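Local coordinates for RNA polymerase II subunit B1 CTD phosphatase RTR1 (Saccharomyces cerevisiae, PDB 5C2Y), which dephosphorylates the C-terminal domain repeats of the largest RNA polymerase II subunit and regulates the polymerase as the repeats' phosphorylation pattern changes during transcription, at residues Lys85-Arg91 with Leu113-Cys117; Phe120-Cys124 with Phe163-Leu167; Gln25-Ala31 with Ala136-Arg140. All blocks are in the same frame, centred on the assembly; numbering follows the deposited sequence.

Overall arrangement
A zinc ion can tie together neighbouring contacts, and interactions 1 and 2 illustrate this. Interaction 1 supplies Cys117 and interaction 2 supplies His121, which complete the metal site with Cys78 and Cys83. Their centres are about 17 Å apart, yet they touch directly: Tyr116 CD2 lies 3.5 Å from Phe122 CA. Along the sequence, interaction 1 closes before interaction 2 opens. Interaction 3 lies across the chain's centre from both, its nearest atoms about 17 Å from interaction 1 and about 16 Å from interaction 2. It nonetheless closes a long loop that encloses interaction 1 and crosses interaction 2 in sequence.

Interaction 1. Residues Lys85-Arg91 with Leu113-Cys117; sequences KSPERIR and LSHYC. With ZN (zinc ion), chain C.
Two largely irregular segments can be joined by a few main-chain hydrogen bonds, as 85-91 and 113-117 are in the RTR1-type zinc finger. The first is mostly extended, except at Glu88 (phi/psi -77/-38); the second starts at the last residue of helix 110-113, with near-helical angles at Leu113 and Ser114, His115 at -114/-20 and Tyr116 extended (-139/165). Pro87 CA lies 4.3 Å from Cys117 CA, and Arg89 CA 4.5 Å from Ser114 CA. Arg89 N donates to Leu113 O at 2.9 Å, nearly linearly. Glu88 N donates to Tyr116 O at 3.1 Å and, weakly, to Leu113 O at 2.9 Å, so Leu113 O accepts twice. Ser114 CA supplies a CH to Arg89 O at 3.2 Å. Ser86, whose CA-to-CB bond points away, donates from OG to Pro87 O at 2.9 Å. Ser114 OG bonds Tyr110 O, Tyr116 OH pairs with Ser125, and His115 O accepts from Asn73. Arg91, chi1 p, brings CD to 3.7 Å from His115 CE1. Cys117, also p, places SG 2.3 Å from ZN, with Cys78, Cys83 and His121 completing the site. The join thus rests on three main-chain bonds, one weak, with no salt bridge between the segments, right up to a metal ligand.

Interaction 2. Residues Phe120-Cys124 with Phe163-Leu167; sequences FHFRC and FEELL. With ZN (zinc ion), chain C.
The sulfur of Cys124 approaches the edge of the Phe163 ring, 5.2 Å from its centroid and 81° off the normal, a Cys sulfur-aromatic contact in which Cys124 SG comes within 3.9 Å of Phe163 CD2. Both segments are helical, their N-to-C directions 107° apart and their axes 10.7 Å apart at closest approach; Cys124 CA and Phe163 CA are 5.3 Å apart. Phe163, chi1 t, points toward helix 119-129, where Arg123 NH1 reaches its ring edge, 3.9 Å from Phe163 CZ. This is a steeply crossed helix-helix contact in which one partner, helix 119-129, belongs to the RTR1-type zinc finger: on it, His121 binds ZN through ND1 at 2.1 Å, joined there by Cys78, Cys83 and Cys117. Phe120, also t, lays its ring edge against Leu167, with Phe120 CE1 3.6 Å from Leu167 CD1, while the same CE1 lies 4.3 Å from Phe163 CE2. Glu164, chi1 p, brings OE2 to 3.6 Å from Cys124 SG, and its OE1 is hydrogen-bonded to Tyr80, whose ring also meets that of His121.

Interaction 3. Residues Gln25-Ala31 with Ala136-Arg140; sequences QLSMHEA and ALFAR
The start of a helix can both cap itself and pack on a neighbour, as Gln25-Ala31, leading into helix 28-42, does. Gln25 (chi1 t, chi2 p) folds its amide back so that NE2 donates to Leu26 O at 3.2 Å and weakly to Phe138 O at 2.8 Å, while OE1 accepts from Thr141. Leu26 points toward the partner, its CB 4.4 Å from Phe138 CB. Ser27, at the N-cap position (chi1 p), is still extended (-72/159) and its CA-to-CB bond points away; its OG receives Glu30 N at 2.9 Å. Met28 (chi1 m, chi2 and chi3 t) sets CG over a face of the Phe138 ring, 3.8 Å from the centroid; SD follows obliquely at 4.8 Å, and Met28 CE lies 3.4 Å from Phe138 CZ. Glu30 returns OE1 to Ser27 N at 2.8 Å. Ala31, with CA 5.0 Å from Phe138 CA, points its CB at the partner, 3.6 Å from Phe138 CB and 3.8 Å from Leu137 CD2. Phe138 holds chi1 at p within 137-139, whose backbone angles are helical. A Ser-Glu capping box thus begins helix 28-42, combined with CH-pi and Met-aromatic packing that joins this helix to the loop after helix 119-129.

Interaction 1. Residues Lys85-Arg91 with Leu113-Cys117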
loop_
_atom_site.group_PDB
_atom_site.type_symbol
_atom_site.label_atom_id
_atom_site.label_comp_id
_atom_site.label_asym_id
_atom_site.label_seq_id
_atom_site.Cartn_x
_atom_site.Cartn_y
_atom_site.Cartn_z
ATOM N N LYS A 85 5.871 -12.713 0.577
ATOM C CA LYS A 85 6.373 -13.582 -0.480
ATOM C C LYS A 85 7.004 -12.751 -1.606
ATOM O O LYS A 85 6.906 -11.516 -1.630
ATOM C CB LYS A 85 5.250 -14.451 -1.048
ATOM C CG LYS A 85 4.723 -15.542 -0.131
ATOM C CD LYS A 85 3.335 -16.007 -0.602
ATOM C CE LYS A 85 3.328 -17.398 -1.203
ATOM N NZ LYS A 85 3.686 -18.426 -0.179
ATOM N N SER A 86 7.652 -13.431 -2.542
ATOM C CA SER A 86 8.250 -12.751 -3.670
ATOM C C SER A 86 7.308 -12.887 -4.863
ATOM O O SER A 86 6.362 -13.681 -4.808
ATOM C CB SER A 86 9.614 -13.340 -3.977
ATOM O OG SER A 86 9.482 -14.364 -4.942
ATOM N N PRO A 87 7.533 -12.097 -5.930
ATOM C CA PRO A 87 6.725 -12.272 -7.144
ATOM C C PRO A 87 6.904 -13.681 -7.721
ATOM O O PRO A 87 7.889 -14.331 -7.388
ATOM C CB PRO A 87 7.272 -11.195 -8.089
ATOM C CG PRO A 87 7.796 -10.151 -7.191
ATOM C CD PRO A 87 8.366 -10.884 -6.001
ATOM N N GLU A 88 5.971 -14.166 -8.528
ATOM C CA GLU A 88 6.093 -15.533 -9.012
ATOM C C GLU A 88 7.137 -15.630 -10.126
ATOM O O GLU A 88 7.888 -16.603 -10.197
ATOM C CB GLU A 88 4.739 -16.060 -9.492
ATOM C CG GLU A 88 4.777 -17.478 -10.041
ATOM C CD GLU A 88 5.281 -18.503 -9.037
ATOM O OE1 GLU A 88 5.000 -18.356 -7.826
ATOM O OE2 GLU A 88 5.951 -19.473 -9.453
ATOM N N ARG A 89 7.193 -14.619 -10.989
ATOM C CA ARG A 89 8.178 -14.596 -12.062
ATOM C C ARG A 89 9.083 -13.373 -11.941
ATOM O O ARG A 89 8.596 -12.282 -11.690
ATOM C CB ARG A 89 7.480 -14.612 -13.432
ATOM C CG ARG A 89 6.427 -15.717 -13.608
ATOM C CD ARG A 89 7.010 -17.146 -13.515
ATOM N NE ARG A 89 8.017 -17.443 -14.540
ATOM C CZ ARG A 89 8.656 -18.606 -14.654
ATOM N NH1 ARG A 89 8.411 -19.587 -13.798
ATOM N NH2 ARG A 89 9.554 -18.786 -15.614
ATOM N N ILE A 90 10.392 -13.541 -12.118
ATOM C CA ILE A 90 11.297 -12.394 -12.061
ATOM C C ILE A 90 11.251 -11.635 -13.368
ATOM O O ILE A 90 10.904 -12.201 -14.415
ATOM C CB ILE A 90 12.765 -12.787 -11.798
ATOM C CG1 ILE A 90 13.263 -13.733 -12.894
ATOM C CG2 ILE A 90 12.934 -13.380 -10.396
ATOM C CD1 ILE A 90 14.548 -14.468 -12.533
ATOM N N ARG A 91 11.583 -10.348 -13.297
ATOM C CA ARG A 91 11.723 -9.524 -14.479
ATOM C C ARG A 91 12.884 -8.563 -14.329
ATOM O O ARG A 91 13.221 -8.126 -13.224
ATOM C CB ARG A 91 10.441 -8.753 -14.781
ATOM C CG ARG A 91 9.962 -7.837 -13.686
ATOM C CD ARG A 91 8.854 -6.950 -14.213
ATOM N NE ARG A 91 9.372 -6.004 -15.196
ATOM C CZ ARG A 91 9.596 -4.713 -14.942
ATOM N NH1 ARG A 91 9.328 -4.208 -13.742
ATOM N NH2 ARG A 91 10.079 -3.919 -15.893
ATOM N N LEU A 113 2.028 -11.843 -12.528
ATOM C CA LEU A 113 2.871 -12.750 -11.764
ATOM C C LEU A 113 4.317 -12.250 -11.696
ATOM O O LEU A 113 5.096 -12.691 -10.839
ATOM C CB LEU A 113 2.795 -14.158 -12.345
ATOM C CG LEU A 113 1.484 -14.889 -12.028
ATOM C CD1 LEU A 113 1.545 -16.361 -12.417
ATOM C CD2 LEU A 113 1.146 -14.761 -10.559
ATOM N N SER A 114 4.665 -11.298 -12.563
ATOM C CA SER A 114 5.974 -10.638 -12.468
ATOM C C SER A 114 6.011 -9.499 -11.420
ATOM O O SER A 114 7.084 -9.032 -11.067
ATOM C CB SER A 114 6.417 -10.106 -13.845
ATOM O OG SER A 114 5.447 -9.257 -14.435
ATOM N N HIS A 115 4.851 -9.078 -10.916
ATOM C CA HIS A 115 4.786 -8.050 -9.870
ATOM C C HIS A 115 4.250 -8.551 -8.515
ATOM O O HIS A 115 4.462 -7.910 -7.469
ATOM C CB HIS A 115 3.926 -6.875 -10.356
ATOM C CG HIS A 115 4.416 -6.285 -11.641
ATOM N ND1 HIS A 115 5.599 -5.587 -11.733
ATOM C CD2 HIS A 115 3.911 -6.341 -12.896
ATOM C CE1 HIS A 115 5.789 -5.213 -12.987
ATOM N NE2 HIS A 115 4.781 -5.655 -13.711
ATOM N N TYR A 116 3.548 -9.683 -8.530
ATOM C CA TYR A 116 2.898 -10.193 -7.325
ATOM C C TYR A 116 3.043 -11.700 -7.208
ATOM O O TYR A 116 3.408 -12.377 -8.161
ATOM C CB TYR A 116 1.417 -9.807 -7.311
ATOM C CG TYR A 116 1.164 -8.323 -7.446
ATOM C CD1 TYR A 116 1.247 -7.478 -6.358
ATOM C CD2 TYR A 116 0.857 -7.770 -8.670
ATOM C CE1 TYR A 116 1.019 -6.130 -6.498
ATOM C CE2 TYR A 116 0.627 -6.436 -8.813
ATOM C CZ TYR A 116 0.703 -5.620 -7.730
ATOM O OH TYR A 116 0.461 -4.279 -7.901
ATOM N N CYS A 117 2.768 -12.223 -6.026
ATOM C CA CYS A 117 2.896 -13.653 -5.775
ATOM C C CYS A 117 1.755 -14.411 -6.426
ATOM O O CYS A 117 1.835 -15.622 -6.609
ATOM C CB CYS A 117 2.913 -13.943 -4.275
ATOM S SG CYS A 117 1.317 -13.677 -3.456
HETATM ZN ZN ZN C . 1.722 -11.757 -2.270
#

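Interaction 2. Residues Phe120-Cys124 with Phe163-Leu167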
loop_
_atom_site.group_PDB
_atom_site.type_symbol
_atom_site.label_atom_id
_atom_site.label_comp_id
_atom_site.label_asym_id
_atom_site.label_seq_id
_atom_site.Cartn_x
_atom_site.Cartn_y
_atom_site.Cartn_z
ATOM N N PHE A 120 -4.448 -13.015 -6.982
ATOM C CA PHE A 120 -5.203 -12.537 -5.836
ATOM C C PHE A 120 -4.577 -11.272 -5.246
ATOM O O PHE A 120 -5.262 -10.251 -5.071
ATOM C CB PHE A 120 -5.326 -13.609 -4.761
ATOM C CG PHE A 120 -6.116 -13.153 -3.579
ATOM C CD1 PHE A 120 -7.456 -12.813 -3.721
ATOM C CD2 PHE A 120 -5.522 -13.011 -2.333
ATOM C CE1 PHE A 120 -8.197 -12.368 -2.633
ATOM C CE2 PHE A 120 -6.256 -12.570 -1.246
ATOM C CZ PHE A 120 -7.594 -12.244 -1.394
ATOM N N HIS A 121 -3.275 -11.307 -4.975
ATOM C CA HIS A 121 -2.615 -10.113 -4.456
ATOM C C HIS A 121 -2.471 -8.976 -5.481
ATOM O O HIS A 121 -2.469 -7.806 -5.095
ATOM C CB HIS A 121 -1.266 -10.488 -3.868
ATOM C CG HIS A 121 -1.366 -10.972 -2.460
ATOM N ND1 HIS A 121 -0.323 -11.599 -1.802
ATOM C CD2 HIS A 121 -2.394 -10.936 -1.584
ATOM C CE1 HIS A 121 -0.712 -11.920 -0.588
ATOM N NE2 HIS A 121 -1.963 -11.534 -0.423
ATOM N N PHE A 122 -2.372 -9.300 -6.773
ATOM C CA PHE A 122 -2.481 -8.270 -7.808
ATOM C C PHE A 122 -3.776 -7.480 -7.654
ATOM O O PHE A 122 -3.778 -6.252 -7.718
ATOM C CB PHE A 122 -2.423 -8.877 -9.217
ATOM C CG PHE A 122 -3.003 -7.982 -10.275
ATOM C CD1 PHE A 122 -2.354 -6.831 -10.658
ATOM C CD2 PHE A 122 -4.225 -8.266 -10.851
ATOM C CE1 PHE A 122 -2.907 -5.984 -11.623
ATOM C CE2 PHE A 122 -4.785 -7.423 -11.813
ATOM C CZ PHE A 122 -4.126 -6.281 -12.194
ATOM N N ARG A 123 -4.880 -8.199 -7.465
ATOM C CA ARG A 123 -6.202 -7.598 -7.280
ATOM C C ARG A 123 -6.314 -6.764 -6.021
ATOM O O ARG A 123 -6.829 -5.651 -6.054
ATOM C CB ARG A 123 -7.257 -8.671 -7.218
ATOM C CG ARG A 123 -7.277 -9.594 -8.394
ATOM C CD ARG A 123 -8.307 -10.659 -8.122
ATOM N NE ARG A 123 -9.031 -11.006 -9.330
ATOM C CZ ARG A 123 -10.296 -11.409 -9.366
ATOM N NH1 ARG A 123 -10.994 -11.531 -8.242
ATOM N NH2 ARG A 123 -10.855 -11.703 -10.544
ATOM N N CYS A 124 -5.881 -7.327 -4.900
ATOM C CA CYS A 124 -5.848 -6.587 -3.656
ATOM C C CYS A 124 -5.048 -5.286 -3.803
ATOM O O CYS A 124 -5.477 -4.221 -3.349
ATOM C CB CYS A 124 -5.265 -7.456 -2.537
ATOM S SG CYS A 124 -6.374 -8.761 -1.990
ATOM N N PHE A 163 -9.798 -5.137 -0.535
ATOM C CA PHE A 163 -10.545 -6.070 -1.360
ATOM C C PHE A 163 -11.006 -7.202 -0.478
ATOM O O PHE A 163 -12.164 -7.626 -0.544
ATOM C CB PHE A 163 -9.696 -6.578 -2.519
ATOM C CG PHE A 163 -10.412 -7.527 -3.434
ATOM C CD1 PHE A 163 -11.744 -7.354 -3.736
ATOM C CD2 PHE A 163 -9.736 -8.581 -4.024
ATOM C CE1 PHE A 163 -12.388 -8.233 -4.593
ATOM C CE2 PHE A 163 -10.375 -9.453 -4.879
ATOM C CZ PHE A 163 -11.694 -9.279 -5.162
ATOM N N GLU A 164 -10.116 -7.657 0.391
ATOM C CA GLU A 164 -10.428 -8.820 1.199
ATOM C C GLU A 164 -11.445 -8.484 2.290
ATOM O O GLU A 164 -11.991 -9.380 2.907
ATOM C CB GLU A 164 -9.145 -9.435 1.787
ATOM C CG GLU A 164 -8.240 -8.480 2.532
ATOM C CD GLU A 164 -7.290 -7.684 1.639
ATOM O OE1 GLU A 164 -6.055 -7.824 1.804
ATOM O OE2 GLU A 164 -7.782 -6.892 0.804
ATOM N N GLU A 165 -11.739 -7.203 2.499
ATOM C CA GLU A 165 -12.854 -6.824 3.365
ATOM C C GLU A 165 -14.174 -7.072 2.658
ATOM O O GLU A 165 -15.160 -7.430 3.288
ATOM C CB GLU A 165 -12.777 -5.357 3.782
ATOM C CG GLU A 165 -11.587 -5.007 4.641
ATOM C CD GLU A 165 -11.574 -3.539 5.092
ATOM O OE1 GLU A 165 -12.263 -2.708 4.477
ATOM O OE2 GLU A 165 -10.849 -3.215 6.058
ATOM N N LEU A 166 -14.211 -6.864 1.346
ATOM C CA LEU A 166 -15.448 -7.110 0.615
ATOM C C LEU A 166 -15.704 -8.610 0.452
ATOM O O LEU A 166 -16.817 -9.079 0.630
ATOM C CB LEU A 166 -15.430 -6.418 -0.752
ATOM C CG LEU A 166 -15.605 -4.892 -0.762
ATOM C CD1 LEU A 166 -15.904 -4.430 -2.168
ATOM C CD2 LEU A 166 -16.666 -4.376 0.212
ATOM N N LEU A 167 -14.670 -9.364 0.108
ATOM C CA LEU A 167 -14.789 -10.810 0.033
ATOM C C LEU A 167 -15.387 -11.418 1.297
ATOM O O LEU A 167 -16.347 -12.185 1.233
ATOM C CB LEU A 167 -13.420 -11.422 -0.222
ATOM C CG LEU A 167 -12.810 -11.021 -1.555
ATOM C CD1 LEU A 167 -11.623 -11.909 -1.806
ATOM C CD2 LEU A 167 -13.840 -11.148 -2.676
HETATM ZN ZN ZN C . 1.722 -11.757 -2.270
#

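Interaction 3. Residues Gln25-Ala31 with Ala136-Arg140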
loop_
_atom_site.group_PDB
_atom_site.type_symbol
_atom_site.label_atom_id
_atom_site.label_comp_id
_atom_site.label_asym_id
_atom_site.label_seq_id
_atom_site.Cartn_x
_atom_site.Cartn_y
_atom_site.Cartn_z
ATOM N N GLN A 25 0.222 22.453 8.586
ATOM C CA GLN A 25 0.524 22.561 7.162
ATOM C C GLN A 25 1.981 22.284 6.794
ATOM O O GLN A 25 2.879 23.078 7.104
ATOM C CB GLN A 25 0.149 23.943 6.664
ATOM C CG GLN A 25 0.396 24.142 5.205
ATOM C CD GLN A 25 -0.464 23.247 4.380
ATOM O OE1 GLN A 25 -1.680 23.204 4.568
ATOM N NE2 GLN A 25 0.153 22.509 3.459
ATOM N N LEU A 26 2.188 21.165 6.093
ATOM C CA LEU A 26 3.505 20.727 5.639
ATOM C C LEU A 26 4.010 21.469 4.405
ATOM O O LEU A 26 3.240 21.823 3.525
ATOM C CB LEU A 26 3.485 19.231 5.320
ATOM C CG LEU A 26 3.310 18.196 6.422
ATOM C CD1 LEU A 26 3.067 16.857 5.771
ATOM C CD2 LEU A 26 4.511 18.145 7.341
ATOM N N SER A 27 5.322 21.673 4.339
ATOM C CA SER A 27 5.984 22.083 3.104
ATOM C C SER A 27 6.044 20.937 2.091
ATOM O O SER A 27 5.962 19.758 2.466
ATOM C CB SER A 27 7.389 22.542 3.407
ATOM O OG SER A 27 8.166 21.408 3.762
ATOM N N MET A 28 6.224 21.272 0.815
ATOM C CA MET A 28 6.374 20.242 -0.217
ATOM C C MET A 28 7.519 19.295 0.072
ATOM O O MET A 28 7.405 18.088 -0.142
ATOM C CB MET A 28 6.597 20.870 -1.571
ATOM C CG MET A 28 5.472 21.723 -2.022
ATOM S SD MET A 28 5.716 21.987 -3.766
ATOM C CE MET A 28 4.127 22.696 -4.220
ATOM N N HIS A 29 8.625 19.862 0.548
ATOM C CA HIS A 29 9.777 19.092 0.983
ATOM C C HIS A 29 9.499 18.173 2.163
ATOM O O HIS A 29 9.997 17.042 2.199
ATOM C CB HIS A 29 10.913 20.021 1.366
ATOM C CG HIS A 29 12.045 19.324 2.048
ATOM N ND1 HIS A 29 13.116 18.789 1.364
ATOM C CD2 HIS A 29 12.276 19.067 3.360
ATOM C CE1 HIS A 29 13.958 18.240 2.223
ATOM N NE2 HIS A 29 13.468 18.385 3.438
ATOM N N GLU A 30 8.750 18.664 3.150
ATOM C CA GLU A 30 8.409 17.847 4.324
ATOM C C GLU A 30 7.567 16.633 3.958
ATOM O O GLU A 30 7.813 15.520 4.431
ATOM C CB GLU A 30 7.664 18.678 5.365
ATOM C CG GLU A 30 8.559 19.592 6.161
ATOM C CD GLU A 30 7.787 20.516 7.069
ATOM O OE1 GLU A 30 6.812 21.137 6.588
ATOM O OE2 GLU A 30 8.149 20.618 8.262
ATOM N N ALA A 31 6.549 16.858 3.138
ATOM C CA ALA A 31 5.736 15.756 2.670
ATOM C C ALA A 31 6.656 14.729 2.026
ATOM O O ALA A 31 6.535 13.529 2.287
ATOM C CB ALA A 31 4.695 16.234 1.701
ATOM N N ALA A 136 -1.807 15.753 -3.489
ATOM C CA ALA A 136 -0.470 15.585 -2.917
ATOM C C ALA A 136 -0.515 15.651 -1.395
ATOM O O ALA A 136 -1.348 16.345 -0.799
ATOM C CB ALA A 136 0.485 16.623 -3.450
ATOM N N LEU A 137 0.398 14.916 -0.779
ATOM C CA LEU A 137 0.395 14.751 0.658
ATOM C C LEU A 137 0.463 16.075 1.409
ATOM O O LEU A 137 -0.268 16.266 2.379
ATOM C CB LEU A 137 1.554 13.855 1.076
ATOM C CG LEU A 137 1.835 13.815 2.568
ATOM C CD1 LEU A 137 0.618 13.292 3.312
ATOM C CD2 LEU A 137 3.070 12.948 2.810
ATOM N N PHE A 138 1.320 16.985 0.960
ATOM C CA PHE A 138 1.493 18.257 1.645
ATOM C C PHE A 138 0.195 19.074 1.629
ATOM O O PHE A 138 -0.057 19.866 2.540
ATOM C CB PHE A 138 2.644 19.053 1.018
ATOM C CG PHE A 138 2.244 19.887 -0.167
ATOM C CD1 PHE A 138 1.919 19.291 -1.374
ATOM C CD2 PHE A 138 2.221 21.276 -0.079
ATOM C CE1 PHE A 138 1.554 20.061 -2.480
ATOM C CE2 PHE A 138 1.857 22.055 -1.179
ATOM C CZ PHE A 138 1.520 21.442 -2.378
ATOM N N ALA A 139 -0.621 18.866 0.596
ATOM C CA ALA A 139 -1.944 19.478 0.498
ATOM C C ALA A 139 -2.967 18.889 1.491
ATOM O O ALA A 139 -4.000 19.489 1.761
ATOM C CB ALA A 139 -2.460 19.345 -0.919
ATOM N N ARG A 140 -2.677 17.717 2.038
ATOM C CA ARG A 140 -3.581 17.087 2.994
ATOM C C ARG A 140 -3.288 17.565 4.399
ATOM O O ARG A 140 -2.814 16.784 5.241
ATOM C CB ARG A 140 -3.458 15.567 2.918
ATOM C CG ARG A 140 -3.516 15.042 1.498
ATOM C CD ARG A 140 -3.213 13.562 1.431
ATOM N NE ARG A 140 -3.289 13.107 0.048
ATOM C CZ ARG A 140 -3.357 11.836 -0.324
ATOM N NH1 ARG A 140 -3.348 10.875 0.592
ATOM N NH2 ARG A 140 -3.444 11.531 -1.616
#